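PDB 5OYN: D-xylonate dehydratase from Caulobacter crescentus, which dehydrates D-xylonate to 2-dehydro-3-deoxy-D-arabinonate in D-xylose breakdown and D-gluconate with similar efficiency, using a [2Fe-2S] cluster and magnesium. Local coordinates for residues Ile318-Met321 / Gly325-Leu328; Val341-Leu346 / Gly369-Asp374. All coordinates share one frame; numbering follows the deposited sequence.

Contact 1 (Ile318-Met321 / Gly325-Leu328)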
loop_
_atom_site.group_PDB
_atom_site.type_symbol
_atom_site.label_atom_id
_atom_site.label_comp_id
_atom_site.label_asym_id
_atom_site.label_seq_id
_atom_site.Cartn_x
_atom_site.Cartn_y
_atom_site.Cartn_z
ATOM N N ILE A 318 -7.238 -40.755 3.948
ATOM C CA ILE A 318 -8.292 -40.309 4.855
ATOM C C ILE A 318 -8.853 -38.926 4.549
ATOM O O ILE A 318 -9.893 -38.576 5.123
ATOM C CB ILE A 318 -7.852 -40.383 6.332
ATOM C CG1 ILE A 318 -6.490 -39.736 6.536
ATOM C CG2 ILE A 318 -7.856 -41.829 6.806
ATOM C CD1 ILE A 318 -6.173 -39.537 8.006
ATOM N N VAL A 319 -8.261 -38.127 3.661
ATOM C CA VAL A 319 -8.823 -36.812 3.354
ATOM C C VAL A 319 -9.572 -36.886 2.031
ATOM O O VAL A 319 -9.041 -37.370 1.025
ATOM C CB VAL A 319 -7.755 -35.697 3.346
ATOM C CG1 VAL A 319 -6.816 -35.849 4.526
ATOM C CG2 VAL A 319 -6.995 -35.631 2.032
ATOM N N ASN A 320 -10.817 -36.410 2.043
ATOM C CA ASN A 320 -11.741 -36.587 0.926
ATOM C C ASN A 320 -11.672 -35.374 -0.005
ATOM O O ASN A 320 -12.623 -34.624 -0.181
ATOM C CB ASN A 320 -13.151 -36.816 1.448
ATOM C CG ASN A 320 -14.079 -37.324 0.374
ATOM O OD1 ASN A 320 -13.640 -37.619 -0.745
ATOM N ND2 ASN A 320 -15.372 -37.411 0.691
ATOM N N MET A 321 -10.517 -35.236 -0.648
ATOM C CA MET A 321 -10.155 -34.046 -1.396
ATOM C C MET A 321 -9.658 -34.416 -2.790
ATOM O O MET A 321 -8.811 -35.305 -2.936
ATOM C CB MET A 321 -9.067 -33.280 -0.638
ATOM C CG MET A 321 -9.175 -31.779 -0.703
ATOM S SD MET A 321 -7.950 -31.008 0.361
ATOM C CE MET A 321 -7.265 -29.792 -0.782
ATOM N N GLY A 325 -10.140 -37.485 -4.102
ATOM C CA GLY A 325 -11.491 -37.544 -3.573
ATOM C C GLY A 325 -12.367 -36.443 -4.144
ATOM O O GLY A 325 -12.272 -36.080 -5.323
ATOM N N LYS A 326 -13.204 -35.881 -3.270
ATOM C CA LYS A 326 -14.378 -35.098 -3.648
ATOM C C LYS A 326 -14.273 -33.598 -3.387
ATOM O O LYS A 326 -14.571 -32.802 -4.282
ATOM C CB LYS A 326 -15.588 -35.669 -2.907
ATOM C CG LYS A 326 -16.873 -34.937 -3.131
ATOM C CD LYS A 326 -17.955 -35.535 -2.251
ATOM C CE LYS A 326 -19.339 -35.135 -2.720
ATOM N NZ LYS A 326 -20.029 -34.435 -1.618
ATOM N N TYR A 327 -13.880 -33.171 -2.188
ATOM C CA TYR A 327 -13.991 -31.767 -1.804
ATOM C C TYR A 327 -12.703 -30.992 -2.094
ATOM O O TYR A 327 -11.781 -31.482 -2.746
ATOM C CB TYR A 327 -14.392 -31.657 -0.336
ATOM C CG TYR A 327 -15.713 -32.331 -0.056
ATOM C CD1 TYR A 327 -16.914 -31.738 -0.425
ATOM C CD2 TYR A 327 -15.761 -33.583 0.557
ATOM C CE1 TYR A 327 -18.135 -32.368 -0.174
ATOM C CE2 TYR A 327 -16.976 -34.218 0.813
ATOM C CZ TYR A 327 -18.154 -33.606 0.445
ATOM O OH TYR A 327 -19.351 -34.237 0.696
ATOM N N LEU A 328 -12.646 -29.747 -1.628
ATOM C CA LEU A 328 -11.526 -28.859 -1.901
ATOM C C LEU A 328 -11.024 -28.247 -0.599
ATOM O O LEU A 328 -11.483 -28.625 0.484
ATOM C CB LEU A 328 -11.941 -27.779 -2.893
ATOM C CG LEU A 328 -12.483 -28.236 -4.253
ATOM C CD1 LEU A 328 -12.777 -27.035 -5.131
ATOM C CD2 LEU A 328 -11.517 -29.134 -4.958
#
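The phenol ring of Tyr327 meets Asn320 with its CD2-CE2 edge: Asn320 O lies near the ring plane, 3.4 Å from CD2 of Tyr327, while the side-chain ND2 of Asn320 comes to 3.6 Å from CE2. The Asn320 amide stands almost upright to the ring, the two planes 82° apart. One ring face carries CD of the neighbouring Lys326, offset toward the rim, and Arg331 adds a cation-pi contact. With CG beside the backbone N (chi1 -59°), the Tyr327 ring folds back next to the carbonyl that its own amide uses, Tyr327 N to Asn320 O, 2.8 Å. Lys326 N adds weak bonds to that same oxygen and to Asn320 OD1. Where Met321 and Gly325 are closest, Gly325 N bonds to Met321 O at 2.8 Å, from above the carbonyl plane. Met321 CA makes a CH...O contact of 3.3 Å with Tyr327 O, and the two residues form a single backbone bridge. Both segments belong to the loop between helices 306-312 and 329-335, and Leu328 is the N-cap of the latter. Asn320, at the centre of an inverse gamma turn, gives its ND2 to Glu376 O. The one nearly straight bond between the segments, Tyr327 N to Asn320 O, is thus backbone to backbone, and the Asn320 amide chiefly ties this loop to the chain around Glu376.

Contact 2 (Val341-Leu346 / Gly369-Asp374)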
loop_
_atom_site.group_PDB
_atom_site.type_symbol
_atom_site.label_atom_id
_atom_site.label_comp_id
_atom_site.label_asym_id
_atom_site.label_seq_id
_atom_site.Cartn_x
_atom_site.Cartn_y
_atom_site.Cartn_z
ATOM N N VAL A 341 -5.550 -34.558 10.398
ATOM C CA VAL A 341 -4.979 -35.725 9.743
ATOM C C VAL A 341 -3.862 -36.304 10.599
ATOM O O VAL A 341 -3.797 -37.518 10.833
ATOM C CB VAL A 341 -4.490 -35.353 8.332
ATOM C CG1 VAL A 341 -4.059 -36.589 7.572
ATOM C CG2 VAL A 341 -5.586 -34.597 7.562
ATOM N N LEU A 342 -2.986 -35.431 11.104
ATOM C CA LEU A 342 -1.900 -35.868 11.974
ATOM C C LEU A 342 -2.433 -36.551 13.229
ATOM O O LEU A 342 -1.820 -37.496 13.737
ATOM C CB LEU A 342 -1.015 -34.672 12.339
ATOM C CG LEU A 342 -0.154 -34.190 11.170
ATOM C CD1 LEU A 342 0.578 -32.925 11.522
ATOM C CD2 LEU A 342 0.827 -35.273 10.684
ATOM N N TRP A 343 -3.566 -36.080 13.750
ATOM C CA TRP A 343 -4.138 -36.689 14.944
ATOM C C TRP A 343 -4.507 -38.137 14.677
ATOM O O TRP A 343 -4.128 -39.039 15.432
ATOM C CB TRP A 343 -5.357 -35.889 15.383
ATOM C CG TRP A 343 -6.046 -36.373 16.626
ATOM C CD1 TRP A 343 -5.859 -35.916 17.904
ATOM C CD2 TRP A 343 -7.077 -37.365 16.704
ATOM N NE1 TRP A 343 -6.702 -36.574 18.771
ATOM C CE2 TRP A 343 -7.457 -37.471 18.058
ATOM C CE3 TRP A 343 -7.705 -38.186 15.763
ATOM C CZ2 TRP A 343 -8.437 -38.364 18.490
ATOM C CZ3 TRP A 343 -8.672 -39.072 16.197
ATOM C CH2 TRP A 343 -9.031 -39.149 17.546
ATOM N N GLU A 344 -5.260 -38.361 13.598
ATOM C CA GLU A 344 -5.591 -39.699 13.127
ATOM C C GLU A 344 -4.357 -40.593 13.129
ATOM O O GLU A 344 -4.364 -41.678 13.716
ATOM C CB GLU A 344 -6.202 -39.586 11.724
ATOM C CG GLU A 344 -7.292 -40.572 11.374
ATOM C CD GLU A 344 -8.517 -40.509 12.280
ATOM O OE1 GLU A 344 -8.962 -39.404 12.643
ATOM O OE2 GLU A 344 -9.048 -41.591 12.624
ATOM N N LEU A 345 -3.268 -40.122 12.519
ATOM C CA LEU A 345 -2.047 -40.920 12.454
ATOM C C LEU A 345 -1.468 -41.158 13.844
ATOM O O LEU A 345 -1.150 -42.300 14.212
ATOM C CB LEU A 345 -1.022 -40.235 11.549
ATOM C CG LEU A 345 -1.302 -40.379 10.054
ATOM C CD1 LEU A 345 -0.535 -39.340 9.264
ATOM C CD2 LEU A 345 -0.990 -41.799 9.552
ATOM N N LEU A 346 -1.331 -40.090 14.633
ATOM C CA LEU A 346 -0.762 -40.208 15.972
ATOM C C LEU A 346 -1.471 -41.285 16.791
ATOM O O LEU A 346 -0.828 -42.027 17.545
ATOM C CB LEU A 346 -0.837 -38.854 16.678
ATOM C CG LEU A 346 -0.357 -38.797 18.117
ATOM C CD1 LEU A 346 1.136 -38.565 18.121
ATOM C CD2 LEU A 346 -1.080 -37.704 18.889
ATOM N N GLY A 369 -6.649 -32.673 21.026
ATOM C CA GLY A 369 -7.881 -31.988 20.717
ATOM C C GLY A 369 -8.187 -31.892 19.243
ATOM O O GLY A 369 -9.300 -31.492 18.887
ATOM N N ARG A 370 -7.259 -32.290 18.378
ATOM C CA ARG A 370 -7.381 -32.051 16.947
ATOM C C ARG A 370 -8.163 -33.130 16.204
ATOM O O ARG A 370 -8.016 -33.246 14.982
ATOM C CB ARG A 370 -5.994 -31.909 16.314
ATOM C CG ARG A 370 -5.237 -30.630 16.698
ATOM C CD ARG A 370 -6.162 -29.471 16.966
ATOM N NE ARG A 370 -5.394 -28.272 17.289
ATOM C CZ ARG A 370 -5.382 -27.156 16.557
ATOM N NH1 ARG A 370 -6.101 -27.071 15.442
ATOM N NH2 ARG A 370 -4.635 -26.131 16.937
ATOM N N GLU A 371 -8.982 -33.928 16.881
ATOM C CA GLU A 371 -9.806 -34.853 16.112
ATOM C C GLU A 371 -10.728 -34.061 15.192
ATOM O O GLU A 371 -11.268 -33.017 15.573
ATOM C CB GLU A 371 -10.631 -35.781 17.013
ATOM C CG GLU A 371 -11.252 -36.942 16.211
ATOM C CD GLU A 371 -12.293 -37.762 16.976
ATOM O OE1 GLU A 371 -12.335 -37.690 18.236
ATOM O OE2 GLU A 371 -13.081 -38.476 16.295
ATOM N N THR A 372 -10.894 -34.557 13.971
ATOM C CA THR A 372 -11.676 -33.846 12.974
ATOM C C THR A 372 -13.108 -33.638 13.432
ATOM O O THR A 372 -13.613 -34.306 14.341
ATOM C CB THR A 372 -11.711 -34.606 11.657
ATOM O OG1 THR A 372 -12.706 -34.014 10.814
ATOM C CG2 THR A 372 -12.078 -36.051 11.918
ATOM N N SER A 373 -13.770 -32.708 12.755
ATOM C CA SER A 373 -15.158 -32.363 13.013
ATOM C C SER A 373 -16.066 -32.705 11.847
ATOM O O SER A 373 -17.285 -32.545 11.965
ATOM C CB SER A 373 -15.283 -30.870 13.328
ATOM O OG SER A 373 -14.387 -30.098 12.532
ATOM N N ASP A 374 -15.515 -33.171 10.726
ATOM C CA ASP A 374 -16.304 -33.510 9.541
ATOM C C ASP A 374 -15.856 -34.880 9.037
ATOM O O ASP A 374 -14.905 -34.991 8.255
ATOM C CB ASP A 374 -16.157 -32.441 8.475
ATOM C CG ASP A 374 -17.318 -32.419 7.507
ATOM O OD1 ASP A 374 -17.971 -33.475 7.344
ATOM O OD2 ASP A 374 -17.582 -31.340 6.913
HETATM O O HOH W 1 -6.973 -35.954 21.844
HETATM O O HOH W 2 -8.782 -36.462 12.554
#
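The carboxylate of Glu371 is turned almost parallel to the indole of Trp343, the planes 7° apart, though the two side chains cross obliquely. The closest approach is by CG of Glu371, 3.6 Å from the centroid of the six-membered ring in a CH-pi contact over the face; CB covers the neighbouring rim near CE2 and CZ2, and the carboxylate reaches CH2. Toward the five-membered ring the backbone takes over, with Glu371 N 3.8 Å from CG of Trp343. The indole leaves the helix with CG anti to the backbone N (chi1 -179°), which lays it along the loop. Fold-wise, this is one side of helix 337-347 set against the loop after helix 363-367, at the surface and away from the annotated sites; the loop then makes an ST turn, Asp374 N bonding to Thr372 OG1 at 2.9 Å, while that hydroxyl also pairs with Ala335 O. No direct hydrogen bond joins the two segments, and water fills in. One water accepts hydrogen bonds from Trp343 NE1, at 3.1 Å, and weakly from Gly369 N; a second accepts from Thr372 N and donates to Glu344 OE1 at 2.9 Å. An alanine in place of Trp343 would probably strip the Glu371 methylene of its aromatic support and deprive the first water of its indole donor. Arg375 salt-bridges both Glu344 and Glu371, probably easing the repulsion between these two acids. Further along, Asp374 OD2 pairs with Arg331 and with Asn170 of a neighbouring subunit.

Contact 1 closes before contact 2 opens along the chain, and their centres are 15 Å apart on the same side of the chain's centre. Helix 337-347 joins them: CG2 of its Val341 packs 3.5 Å from Val319 CG1, and both Val341 and Glu344 touch Ile318. Arg331 of helix 329-335 is a second link, meeting Tyr327 of contact 1 and Asp374 of contact 2. The chain just beyond 369-374 returns to contact 1, where Glu376 and Val377 bond to Asn320. Contact 1 lies nearer the iron-sulfur site, the side chain of Met321 about 8 Å from that of cluster ligand Cys210, while contact 2 is a surface contact whose Asp374 meets Asn170 of a neighbouring subunit.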